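Local coordinates for protein L-lactate dehydrogenase (Trichomonas vaginalis, PDB 4UUL) that is an NAD-dependent oxidoreductase of the malate dehydrogenase family that, in its natural form, interconverts pyruvate and lactate, at residues A4-I9 with Y36-D41; L8-A13 with A83-S88; D193-T198 with N306-E311. The protein carries 1 engineered substitution. One frame throughout, in Å; residues are numbered along the deposited sequence.

Interaction 1. Residues A4-I9 with Y36-D41; sequences AAHVLI and YLHLLD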
ATOM      1  N   ALA B   4       0.472 -21.209  -7.428  1.00 24.16           N
ATOM      2  CA  ALA B   4       0.755 -19.897  -6.901  1.00 22.81           C
ATOM      3  C   ALA B   4       2.246 -19.593  -7.063  1.00 21.05           C
ATOM      4  O   ALA B   4       3.093 -20.468  -6.943  1.00 22.94           O
ATOM      5  CB  ALA B   4       0.414 -19.800  -5.469  1.00 23.17           C
ATOM      6  N   ALA B   5       2.544 -18.326  -7.278  1.00 17.98           N
ATOM      7  CA  ALA B   5       3.910 -17.861  -7.302  1.00 16.95           C
ATOM      8  C   ALA B   5       4.378 -17.627  -5.878  1.00 17.09           C
ATOM      9  O   ALA B   5       3.687 -17.022  -5.080  1.00 18.30           O
ATOM     10  CB  ALA B   5       3.970 -16.550  -8.091  1.00 18.99           C
ATOM     11  N   HIS B   6       5.587 -18.096  -5.571  1.00 17.31           N
ATOM     12  CA  HIS B   6       6.149 -17.967  -4.250  1.00 17.43           C
ATOM     13  C   HIS B   6       7.087 -16.784  -4.174  1.00 15.52           C
ATOM     14  O   HIS B   6       8.093 -16.714  -4.889  1.00 16.82           O
ATOM     15  CB  HIS B   6       6.828 -19.279  -3.837  1.00 18.16           C
ATOM     16  CG  HIS B   6       5.847 -20.323  -3.433  1.00 19.93           C
ATOM     17  ND1 HIS B   6       5.783 -20.856  -2.165  1.00 19.90           N
ATOM     18  CD2 HIS B   6       4.864 -20.934  -4.147  1.00 21.44           C
ATOM     19  CE1 HIS B   6       4.773 -21.723  -2.101  1.00 21.41           C
ATOM     20  NE2 HIS B   6       4.217 -21.796  -3.297  1.00 22.32           N
ATOM     21  N   VAL B   7       6.785 -15.840  -3.287  1.00 14.18           N
ATOM     22  CA  VAL B   7       7.472 -14.563  -3.204  1.00 13.20           C
ATOM     23  C   VAL B   7       8.046 -14.378  -1.827  1.00 13.98           C
ATOM     24  O   VAL B   7       7.325 -14.387  -0.846  1.00 14.34           O
ATOM     25  CB  VAL B   7       6.450 -13.411  -3.473  1.00 15.05           C
ATOM     26  CG1 VAL B   7       7.146 -12.068  -3.344  1.00 16.27           C
ATOM     27  CG2 VAL B   7       5.760 -13.588  -4.816  1.00 16.78           C
ATOM     28  N   LEU B   8       9.357 -14.158  -1.768  1.00 13.79           N
ATOM     29  CA  LEU B   8      10.045 -13.885  -0.508  1.00 13.36           C
ATOM     30  C   LEU B   8      10.182 -12.373  -0.294  1.00 12.27           C
ATOM     31  O   LEU B   8      10.558 -11.631  -1.196  1.00 12.74           O
ATOM     32  CB  LEU B   8      11.442 -14.497  -0.524  1.00 14.55           C
ATOM     33  CG  LEU B   8      12.385 -14.083   0.597  1.00 15.05           C
ATOM     34  CD1 LEU B   8      11.873 -14.485   1.989  1.00 16.29           C
ATOM     35  CD2 LEU B   8      13.764 -14.637   0.368  1.00 16.04           C
ATOM     36  N   ILE B   9       9.908 -11.930   0.930  1.00 13.05           N
ATOM     37  CA  ILE B   9      10.241 -10.595   1.410  1.00 13.41           C
ATOM     38  C   ILE B   9      11.063 -10.749   2.680  1.00 13.15           C
ATOM     39  O   ILE B   9      10.608 -11.370   3.625  1.00 13.89           O
ATOM     40  CB  ILE B   9       8.978  -9.743   1.716  1.00 13.14           C
ATOM     41  CG1 ILE B   9       8.073  -9.661   0.477  1.00 13.49           C
ATOM     42  CG2 ILE B   9       9.384  -8.375   2.218  1.00 14.97           C
ATOM     43  CD1 ILE B   9       6.683  -9.098   0.807  1.00 14.72           C
ATOM     44  N   TYR B  36       1.957 -16.780  -2.894  1.00 16.39           N
ATOM     45  CA  TYR B  36       2.220 -17.379  -1.600  1.00 15.77           C
ATOM     46  C   TYR B  36       3.438 -16.636  -1.020  1.00 14.19           C
ATOM     47  O   TYR B  36       4.497 -16.616  -1.659  1.00 15.88           O
ATOM     48  CB  TYR B  36       2.499 -18.893  -1.688  1.00 17.55           C
ATOM     49  CG  TYR B  36       2.698 -19.525  -0.340  1.00 18.81           C
ATOM     50  CD1 TYR B  36       3.907 -19.388   0.334  1.00 19.24           C
ATOM     51  CD2 TYR B  36       1.720 -20.318   0.234  1.00 20.09           C
ATOM     52  CE1 TYR B  36       4.133 -19.993   1.548  1.00 21.54           C
ATOM     53  CE2 TYR B  36       1.935 -20.939   1.455  1.00 21.25           C
ATOM     54  CZ  TYR B  36       3.142 -20.749   2.118  1.00 21.72           C
ATOM     55  OH  TYR B  36       3.350 -21.353   3.333  1.00 24.10           O
ATOM     56  N   LEU B  37       3.257 -15.938   0.112  1.00 14.68           N
ATOM     57  CA  LEU B  37       4.300 -15.039   0.655  1.00 14.55           C
ATOM     58  C   LEU B  37       5.160 -15.766   1.667  1.00 15.19           C
ATOM     59  O   LEU B  37       4.673 -16.342   2.617  1.00 16.77           O
ATOM     60  CB  LEU B  37       3.666 -13.798   1.289  1.00 15.33           C
ATOM     61  CG  LEU B  37       2.853 -12.916   0.334  1.00 14.78           C
ATOM     62  CD1 LEU B  37       2.255 -11.786   1.107  1.00 16.37           C
ATOM     63  CD2 LEU B  37       3.716 -12.442  -0.753  1.00 21.36           C
ATOM     64  N   HIS B  38       6.462 -15.702   1.443  1.00 15.78           N
ATOM     65  CA  HIS B  38       7.464 -16.133   2.432  1.00 15.65           C
ATOM     66  C   HIS B  38       7.983 -14.864   3.094  1.00 15.08           C
ATOM     67  O   HIS B  38       8.511 -13.980   2.418  1.00 16.00           O
ATOM     68  CB  HIS B  38       8.592 -16.868   1.756  1.00 15.58           C
ATOM     69  CG  HIS B  38       8.190 -18.133   1.076  1.00 16.06           C
ATOM     70  ND1 HIS B  38       8.710 -19.357   1.430  1.00 18.57           N
ATOM     71  CD2 HIS B  38       7.379 -18.377   0.016  1.00 17.01           C
ATOM     72  CE1 HIS B  38       8.216 -20.296   0.639  1.00 19.18           C
ATOM     73  NE2 HIS B  38       7.385 -19.735  -0.214  1.00 19.68           N
ATOM     74  N   LEU B  39       7.746 -14.747   4.404  1.00 14.70           N
ATOM     75  CA  LEU B  39       7.983 -13.517   5.147  1.00 15.27           C
ATOM     76  C   LEU B  39       9.041 -13.791   6.196  1.00 15.21           C
ATOM     77  O   LEU B  39       8.784 -14.482   7.193  1.00 17.69           O
ATOM     78  CB  LEU B  39       6.673 -13.037   5.779  1.00 14.84           C
ATOM     79  CG  LEU B  39       5.540 -12.826   4.780  1.00 15.67           C
ATOM     80  CD1 LEU B  39       4.241 -12.585   5.494  1.00 17.20           C
ATOM     81  CD2 LEU B  39       5.824 -11.621   3.904  1.00 15.99           C
ATOM     82  N   LEU B  40      10.270 -13.302   5.960  1.00 15.44           N
ATOM     83  CA  LEU B  40      11.413 -13.595   6.794  1.00 15.80           C
ATOM     84  C   LEU B  40      11.799 -12.406   7.635  1.00 15.44           C
ATOM     85  O   LEU B  40      11.881 -11.278   7.138  1.00 15.87           O
ATOM     86  CB  LEU B  40      12.605 -14.020   5.928  1.00 16.99           C
ATOM     87  CG  LEU B  40      13.932 -14.308   6.618  1.00 17.74           C
ATOM     88  CD1 LEU B  40      13.828 -15.516   7.544  1.00 19.84           C
ATOM     89  CD2 LEU B  40      15.073 -14.487   5.601  1.00 19.28           C
ATOM     90  N   ASP B  41      12.053 -12.652   8.925  1.00 16.69           N
ATOM     91  CA  ASP B  41      12.640 -11.626   9.791  1.00 17.47           C
ATOM     92  C   ASP B  41      13.352 -12.324  10.954  1.00 18.28           C
ATOM     93  O   ASP B  41      13.500 -13.536  10.926  1.00 19.16           O
ATOM     94  CB  ASP B  41      11.608 -10.556  10.200  1.00 18.55           C
ATOM     95  CG  ASP B  41      12.186  -9.159  10.323  1.00 18.79           C
ATOM     96  OD1 ASP B  41      13.314  -9.027  10.835  1.00 19.37           O
ATOM     97  OD2 ASP B  41      11.517  -8.196   9.863  1.00 19.07           O
TER

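Interaction 2. Residues L8-A13 with A83-S88; sequences LITGAA and AFLVAS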
ATOM      1  N   LEU B   8       9.357 -14.158  -1.768  1.00 13.79           N
ATOM      2  CA  LEU B   8      10.045 -13.885  -0.508  1.00 13.36           C
ATOM      3  C   LEU B   8      10.182 -12.373  -0.294  1.00 12.27           C
ATOM      4  O   LEU B   8      10.558 -11.631  -1.196  1.00 12.74           O
ATOM      5  CB  LEU B   8      11.442 -14.497  -0.524  1.00 14.55           C
ATOM      6  CG  LEU B   8      12.385 -14.083   0.597  1.00 15.05           C
ATOM      7  CD1 LEU B   8      11.873 -14.485   1.989  1.00 16.29           C
ATOM      8  CD2 LEU B   8      13.764 -14.637   0.368  1.00 16.04           C
ATOM      9  N   ILE B   9       9.908 -11.930   0.930  1.00 13.05           N
ATOM     10  CA  ILE B   9      10.241 -10.595   1.410  1.00 13.41           C
ATOM     11  C   ILE B   9      11.063 -10.749   2.680  1.00 13.15           C
ATOM     12  O   ILE B   9      10.608 -11.370   3.625  1.00 13.89           O
ATOM     13  CB  ILE B   9       8.978  -9.743   1.716  1.00 13.14           C
ATOM     14  CG1 ILE B   9       8.073  -9.661   0.477  1.00 13.49           C
ATOM     15  CG2 ILE B   9       9.384  -8.375   2.218  1.00 14.97           C
ATOM     16  CD1 ILE B   9       6.683  -9.098   0.807  1.00 14.72           C
ATOM     17  N   THR B  10      12.314 -10.269   2.658  1.00 13.78           N
ATOM     18  CA  THR B  10      13.133 -10.253   3.851  1.00 14.39           C
ATOM     19  C   THR B  10      12.899  -8.984   4.632  1.00 15.54           C
ATOM     20  O   THR B  10      12.368  -8.010   4.106  1.00 15.34           O
ATOM     21  CB  THR B  10      14.646 -10.418   3.530  1.00 14.90           C
ATOM     22  OG1 THR B  10      15.059  -9.238   2.866  1.00 15.10           O
ATOM     23  CG2 THR B  10      14.867 -11.663   2.727  1.00 16.98           C
ATOM     24  N   GLY B  11      13.268  -8.958   5.914  1.00 15.51           N
ATOM     25  CA  GLY B  11      12.919  -7.790   6.733  1.00 15.23           C
ATOM     26  C   GLY B  11      11.423  -7.537   6.774  1.00 15.40           C
ATOM     27  O   GLY B  11      10.966  -6.396   6.838  1.00 16.51           O
ATOM     28  N   ALA B  12      10.643  -8.616   6.717  1.00 14.19           N
ATOM     29  CA  ALA B  12       9.223  -8.488   6.419  1.00 14.94           C
ATOM     30  C   ALA B  12       8.428  -7.730   7.449  1.00 17.02           C
ATOM     31  O   ALA B  12       7.358  -7.262   7.117  1.00 17.81           O
ATOM     32  CB  ALA B  12       8.607  -9.843   6.131  1.00 15.62           C
ATOM     33  N   ALA B  13       8.927  -7.647   8.672  1.00 16.42           N
ATOM     34  CA  ALA B  13       8.221  -6.946   9.736  1.00 18.37           C
ATOM     35  C   ALA B  13       8.364  -5.433   9.696  1.00 18.38           C
ATOM     36  O   ALA B  13       7.703  -4.717  10.427  1.00 22.87           O
ATOM     37  CB  ALA B  13       8.667  -7.468  11.074  1.00 20.91           C
ATOM     38  N   ALA B  83      12.282 -12.712  -5.085  1.00 13.46           N
ATOM     39  CA  ALA B  83      12.636 -12.258  -3.785  1.00 13.18           C
ATOM     40  C   ALA B  83      12.866 -10.778  -3.791  1.00 13.08           C
ATOM     41  O   ALA B  83      13.506 -10.206  -4.678  1.00 14.37           O
ATOM     42  CB  ALA B  83      13.939 -12.940  -3.322  1.00 14.84           C
ATOM     43  N   PHE B  84      12.358 -10.139  -2.735  1.00 12.13           N
ATOM     44  CA  PHE B  84      12.605  -8.734  -2.422  1.00 12.08           C
ATOM     45  C   PHE B  84      13.538  -8.726  -1.206  1.00 11.97           C
ATOM     46  O   PHE B  84      13.101  -8.977  -0.071  1.00 13.31           O
ATOM     47  CB  PHE B  84      11.298  -8.025  -2.111  1.00 12.09           C
ATOM     48  CG  PHE B  84      10.369  -7.916  -3.287  1.00 12.09           C
ATOM     49  CD1 PHE B  84       9.490  -8.944  -3.615  1.00 12.24           C
ATOM     50  CD2 PHE B  84      10.369  -6.770  -4.064  1.00 11.89           C
ATOM     51  CE1 PHE B  84       8.640  -8.828  -4.677  1.00 12.59           C
ATOM     52  CE2 PHE B  84       9.472  -6.673  -5.145  1.00 12.75           C
ATOM     53  CZ  PHE B  84       8.619  -7.709  -5.426  1.00 12.37           C
ATOM     54  N   LEU B  85      14.831  -8.462  -1.471  1.00 11.72           N
ATOM     55  CA  LEU B  85      15.843  -8.485  -0.390  1.00 11.86           C
ATOM     56  C   LEU B  85      15.899  -7.080   0.195  1.00 11.51           C
ATOM     57  O   LEU B  85      16.733  -6.231  -0.187  1.00 12.53           O
ATOM     58  CB  LEU B  85      17.189  -8.962  -0.903  1.00 12.59           C
ATOM     59  CG  LEU B  85      17.225 -10.369  -1.425  1.00 14.28           C
ATOM     60  CD1 LEU B  85      18.633 -10.757  -1.749  1.00 15.05           C
ATOM     61  CD2 LEU B  85      16.562 -11.432  -0.570  1.00 16.03           C
ATOM     62  N   VAL B  86      14.998  -6.834   1.137  1.00 12.11           N
ATOM     63  CA  VAL B  86      14.840  -5.529   1.772  1.00 12.19           C
ATOM     64  C   VAL B  86      15.767  -5.379   2.963  1.00 13.56           C
ATOM     65  O   VAL B  86      16.355  -4.321   3.187  1.00 14.79           O
ATOM     66  CB  VAL B  86      13.380  -5.366   2.265  1.00 13.13           C
ATOM     67  CG1 VAL B  86      13.181  -4.109   3.075  1.00 14.74           C
ATOM     68  CG2 VAL B  86      12.466  -5.390   1.033  1.00 14.42           C
ATOM     69  N   ALA B  87      15.920  -6.452   3.740  1.00 13.90           N
ATOM     70  CA  ALA B  87      16.715  -6.416   4.964  1.00 15.01           C
ATOM     71  C   ALA B  87      18.174  -6.142   4.631  1.00 14.60           C
ATOM     72  O   ALA B  87      18.727  -6.716   3.706  1.00 14.85           O
ATOM     73  CB  ALA B  87      16.601  -7.762   5.747  1.00 17.15           C
ATOM     74  N   SER B  88      18.829  -5.383   5.502  1.00 14.66           N
ATOM     75  CA  SER B  88      20.268  -5.153   5.440  1.00 14.74           C
ATOM     76  C   SER B  88      20.707  -4.657   6.825  1.00 17.37           C
ATOM     77  O   SER B  88      19.890  -4.357   7.665  1.00 20.76           O
ATOM     78  CB  SER B  88      20.594  -4.140   4.381  1.00 18.14           C
ATOM     79  OG  SER B  88      20.087  -2.890   4.697  1.00 22.59           O
TER
HETATM   80  O   HOH W   1      17.712  -9.014   2.482  1.00 16.87           O

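Interaction 3. Residues D193-T198 with N306-E311; sequences DLTQAT and NDWLRE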
ATOM      1  N   ASP B 193      21.307  11.369 -14.945  1.00 15.04           N
ATOM      2  CA  ASP B 193      21.600  11.850 -16.285  1.00 15.26           C
ATOM      3  C   ASP B 193      20.370  12.436 -16.964  1.00 14.71           C
ATOM      4  O   ASP B 193      19.350  11.734 -17.151  1.00 15.47           O
ATOM      5  CB  ASP B 193      22.100  10.660 -17.093  1.00 16.24           C
ATOM      6  CG  ASP B 193      22.404  10.972 -18.560  1.00 17.00           C
ATOM      7  OD1 ASP B 193      22.681  12.136 -18.891  1.00 18.19           O
ATOM      8  OD2 ASP B 193      22.386  10.002 -19.357  1.00 15.65           O
ATOM      9  N   LEU B 194      20.444  13.715 -17.281  1.00 16.07           N
ATOM     10  CA  LEU B 194      19.441  14.418 -18.039  1.00 17.03           C
ATOM     11  C   LEU B 194      19.839  14.651 -19.469  1.00 18.50           C
ATOM     12  O   LEU B 194      19.084  15.306 -20.196  1.00 19.50           O
ATOM     13  CB  LEU B 194      19.115  15.753 -17.371  1.00 17.22           C
ATOM     14  CG  LEU B 194      18.564  15.668 -15.950  1.00 17.97           C
ATOM     15  CD1 LEU B 194      18.172  17.061 -15.410  1.00 19.58           C
ATOM     16  CD2 LEU B 194      17.406  14.638 -15.800  1.00 18.77           C
ATOM     17  N   THR B 195      21.021  14.206 -19.876  1.00 17.32           N
ATOM     18  CA  THR B 195      21.540  14.556 -21.220  1.00 18.73           C
ATOM     19  C   THR B 195      20.842  13.875 -22.389  1.00 20.58           C
ATOM     20  O   THR B 195      21.003  14.324 -23.522  1.00 21.46           O
ATOM     21  CB  THR B 195      23.050  14.354 -21.340  1.00 19.35           C
ATOM     22  OG1 THR B 195      23.349  12.974 -21.316  1.00 20.49           O
ATOM     23  CG2 THR B 195      23.781  15.058 -20.237  1.00 20.45           C
ATOM     24  N   GLN B 196      20.070  12.813 -22.124  1.00 17.89           N
ATOM     25  CA  GLN B 196      19.257  12.178 -23.154  1.00 18.14           C
ATOM     26  C   GLN B 196      17.834  12.713 -23.153  1.00 18.61           C
ATOM     27  O   GLN B 196      17.095  12.501 -24.106  1.00 20.93           O
ATOM     28  CB  GLN B 196      19.112  10.679 -22.938  1.00 18.00           C
ATOM     29  CG  GLN B 196      20.269   9.980 -22.227  1.00 18.00           C
ATOM     30  CD  GLN B 196      21.554   9.944 -23.029  1.00 18.46           C
ATOM     31  OE1 GLN B 196      21.568   9.988 -24.297  1.00 19.82           O
ATOM     32  NE2 GLN B 196      22.650   9.784 -22.313  1.00 18.45           N
ATOM     33  N   ALA B 197      17.446  13.403 -22.090  1.00 19.84           N
ATOM     34  CA  ALA B 197      16.030  13.560 -21.810  1.00 19.51           C
ATOM     35  C   ALA B 197      15.344  14.573 -22.719  1.00 20.35           C
ATOM     36  O   ALA B 197      15.914  15.617 -23.094  1.00 21.39           O
ATOM     37  CB  ALA B 197      15.837  13.965 -20.372  1.00 20.34           C
ATOM     38  N   THR B 198      14.107  14.253 -23.055  1.00 21.30           N
ATOM     39  CA  THR B 198      13.271  15.153 -23.830  1.00 22.26           C
ATOM     40  C   THR B 198      11.956  15.379 -23.095  1.00 22.89           C
ATOM     41  O   THR B 198      11.615  14.660 -22.159  1.00 23.83           O
ATOM     42  CB  THR B 198      12.950  14.612 -25.232  1.00 22.91           C
ATOM     43  OG1 THR B 198      12.436  13.273 -25.143  1.00 24.07           O
ATOM     44  CG2 THR B 198      14.204  14.636 -26.124  1.00 24.67           C
ATOM     45  N   ASN B 306      28.317  11.893 -23.802  1.00 20.72           N
ATOM     46  CA  ASN B 306      29.106  13.099 -23.965  1.00 21.07           C
ATOM     47  C   ASN B 306      30.246  13.080 -22.954  1.00 20.49           C
ATOM     48  O   ASN B 306      30.385  12.145 -22.171  1.00 19.77           O
ATOM     49  CB  ASN B 306      28.283  14.408 -23.954  1.00 22.89           C
ATOM     50  CG  ASN B 306      27.650  14.717 -22.623  1.00 24.11           C
ATOM     51  OD1 ASN B 306      27.939  14.106 -21.583  1.00 22.18           O
ATOM     52  ND2 ASN B 306      26.733  15.668 -22.644  1.00 26.13           N
ATOM     53  N   ASP B 307      31.122  14.069 -22.999  1.00 21.45           N
ATOM     54  CA  ASP B 307      32.304  14.056 -22.143  1.00 23.13           C
ATOM     55  C   ASP B 307      31.913  14.072 -20.675  1.00 22.15           C
ATOM     56  O   ASP B 307      32.506  13.385 -19.869  1.00 21.23           O
ATOM     57  CB  ASP B 307      33.241  15.250 -22.446  1.00 27.25           C
ATOM     58  CG  ASP B 307      33.937  15.126 -23.762  1.00 30.51           C
ATOM     59  OD1 ASP B 307      33.959  14.021 -24.331  1.00 32.23           O
ATOM     60  OD2 ASP B 307      34.472  16.145 -24.222  1.00 35.64           O
ATOM     61  N   TRP B 308      30.894  14.829 -20.317  1.00 21.59           N
ATOM     62  CA  TRP B 308      30.419  14.864 -18.944  1.00 21.09           C
ATOM     63  C   TRP B 308      29.967  13.488 -18.494  1.00 18.26           C
ATOM     64  O   TRP B 308      30.388  12.987 -17.448  1.00 18.21           O
ATOM     65  CB  TRP B 308      29.268  15.867 -18.788  1.00 21.15           C
ATOM     66  CG  TRP B 308      28.634  15.842 -17.412  1.00 20.48           C
ATOM     67  CD1 TRP B 308      29.054  16.528 -16.311  1.00 21.39           C
ATOM     68  CD2 TRP B 308      27.482  15.086 -16.991  1.00 18.85           C
ATOM     69  NE1 TRP B 308      28.247  16.236 -15.225  1.00 21.36           N
ATOM     70  CE2 TRP B 308      27.281  15.362 -15.618  1.00 20.37           C
ATOM     71  CE3 TRP B 308      26.623  14.210 -17.635  1.00 19.63           C
ATOM     72  CZ2 TRP B 308      26.245  14.807 -14.884  1.00 19.91           C
ATOM     73  CZ3 TRP B 308      25.567  13.666 -16.898  1.00 19.89           C
ATOM     74  CH2 TRP B 308      25.420  13.953 -15.535  1.00 19.26           C
ATOM     75  N   LEU B 309      29.142  12.837 -19.290  1.00 17.69           N
ATOM     76  CA  LEU B 309      28.621  11.535 -18.916  1.00 17.25           C
ATOM     77  C   LEU B 309      29.725  10.508 -18.863  1.00 16.06           C
ATOM     78  O   LEU B 309      29.746   9.641 -17.969  1.00 16.46           O
ATOM     79  CB  LEU B 309      27.473  11.112 -19.859  1.00 17.19           C
ATOM     80  CG  LEU B 309      26.801   9.780 -19.461  1.00 15.78           C
ATOM     81  CD1 LEU B 309      26.288   9.767 -18.006  1.00 17.22           C
ATOM     82  CD2 LEU B 309      25.658   9.463 -20.422  1.00 17.25           C
ATOM     83  N   ARG B 310      30.679  10.588 -19.781  1.00 17.16           N
ATOM     84  CA  ARG B 310      31.782   9.605 -19.789  1.00 17.31           C
ATOM     85  C   ARG B 310      32.517   9.653 -18.457  1.00 16.47           C
ATOM     86  O   ARG B 310      32.806   8.634 -17.845  1.00 17.05           O
ATOM     87  CB  ARG B 310      32.755   9.918 -20.929  1.00 17.93           C
ATOM     88  CG  ARG B 310      33.957   8.942 -21.084  1.00 18.95           C
ATOM     89  CD  ARG B 310      33.493   7.625 -21.643  1.00 20.52           C
ATOM     90  NE  ARG B 310      33.122   6.693 -20.591  1.00 18.46           N
ATOM     91  CZ  ARG B 310      32.337   5.635 -20.774  1.00 17.95           C
ATOM     92  NH1 ARG B 310      31.769   5.396 -21.954  1.00 19.14           N
ATOM     93  NH2 ARG B 310      32.078   4.826 -19.782  1.00 19.01           N
ATOM     94  N   GLU B 311      32.851  10.857 -18.016  0.62 16.36           N
ATOM     95  CA  GLU B 311      33.569  11.041 -16.783  0.62 16.76           C
ATOM     96  C   GLU B 311      32.738  10.531 -15.601  0.62 15.66           C
ATOM     97  O   GLU B 311      33.256   9.842 -14.721  0.62 15.84           O
ATOM     98  CB  GLU B 311      33.994  12.514 -16.614  0.62 22.14           C
ATOM     99  CG  GLU B 311      34.836  12.790 -15.362  0.62 33.89           C
ATOM    100  CD  GLU B 311      35.276  14.240 -15.230  0.62 46.53           C
ATOM    101  OE1 GLU B 311      35.190  14.994 -16.228  0.62 48.94           O
ATOM    102  OE2 GLU B 311      35.724  14.622 -14.123  0.62 51.14           O
TER
HETATM  103  O   HOH W   2      25.441  12.258 -22.965  1.00 20.66           O

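Interaction 1. Residues A4-I9 with Y36-D41
The imidazole of H6 lies over the foot of Y36: Y36 CB sits 3.7 Å from the centroid of the H6 ring, a CH-pi contact over its face. The two ring planes are turned only 20° apart but slid so far that they barely overlap. Y36 CG stands anti to its backbone N (chi1 -177°) and comes 3.5 Å from H6 CE1; Y36 CD1 is 3.5 Å from H6 ND1. H38 meets that same nitrogen with its edge; NE2 of H38 and ND1 of H6 share a nearly straight 2.8 Å hydrogen bond. Because H38 ND1 is bonded to A75 O, the ring is held at both nitrogens, a task suited to histidine.

On the other face the strands present only aliphatic side chains: I9 and L39 run side by side, pointing the same way, with I9 CD1 4.1 Å from L39 CD2, while V7 CB meets L37 CD2 at 4.0 Å. I9 and L37 pack against helix 15-25. Five backbone hydrogen bonds, from Y36 N to A5 O through L40 N to I9 O, join the parallel strands. Strand, covering helix and adjacent parallel strand form the first beta-alpha-beta crossover of a Rossmann fold.

Interaction 2. Residues L8-A13 with A83-S88
T10 and V86-A87, just after the strand, make the closest-knit part of this contact. T10 OG1 lies between its backbone N and carbonyl carbon (chi1 69°), where it accepts a nearly straight bond of 3.0 Å from A87 N and a weak, bent one from V86 N. Its methyl turns to leucine, T10 CG2 touching L85 CD2 at 3.7 Å, so threonine serves polar and apolar neighbours together. L85 centres an inverse gamma turn, after which the backbone N atoms of V86 and A87 face the T10 hydroxyl. A87 CB comes within 3.5 Å of G11 N; G11, with its positive phi, has no side chain to collide there. G11 begins the glycine-rich loop that follows the first strand of a Rossmann fold, predicted to bind NAD(+) with A12 and A13. Upstream, the parallel strands are joined by F84 N to L8 O and T10 N to F84 O, and small A83 lets its CB approach L8 CB to 4.1 Å. The I9 side is looser: I9 CG1 is 4.4 Å from F84 CD1 and I9 CG2 4.5 Å from V86 CG2. At the T10 end a single water bridges T10 OG1, at 2.7 Å, and A87 O, to which it donates.

Interaction 3. Residues D193-T198 with N306-E311
D193 OD1 is gripped twice by T195: the hydroxyl OG1 donates to its syn lone pair at 2.7 Å, and the backbone N of T195 reaches it at 2.8 Å from well above the carboxylate plane. Q196 NE2 donates to D193 OD2 at 3.0 Å in an almost straight bond, again to the syn lone pair, and the indole NH of W183 is a further donor. Several N-H and O-H groups therefore surround this buried carboxylate and would be expected to stabilise its negative charge. Q196 NE2 also bonds to K304 O.

Against this polar knot the helix beginning at D307 lays apolar surface. L309 crosses both D193 and Q196 at about a right angle, its CD2 methyl lying 3.5 Å from D193 OD2 and 3.6 Å from Q196 NE2. W308 slides past D193 in the opposite direction, with the indole plane turned 42° from the carboxylate; D193 OD1 stands at the ring edge, 3.8 Å from CZ3. With OG1 between the backbone N and the carbonyl carbon (chi1 70°), T195 CG2 stands anti to that carbon, 3.9 Å from W308 CE3, and T195 meets N306 tip to tip. Threonine suits this place by giving its hydroxyl to the aspartate and its methyl to the indole. A water bridges the two segments, donating to T195 OG1 and accepting from N306 N. The indole has a further partner in F218, edge-to-face.

N306 OD1 accepts from L309 N at 2.9 Å, closing off the start of the helix. The contact thus sets an Asx turn, in the loop leaving strand 191-193, against the N-capped first turn of the long C-terminal helix 307-337 in the alpha/beta C-terminal domain.

Interactions 1 and 2 start from the same strand, 5-10, and share L8 and I9. Strand 35-40 flanks it on one side and strand 82-85 on the other, so the two contacts define three neighbouring strands of the six-stranded parallel sheet. Their centres are only about 9 Å apart, and they touch where D41 OD2 meets A13 N, joining an NADH-binding aspartate to the predicted dinucleotide loop. Interaction 3 comes later in the chain and belongs to the C-terminal domain, across the chain's centre; its centre is about 39 Å from that of interaction 1 and about 34 Å from that of interaction 2. It lies away from the annotated sites.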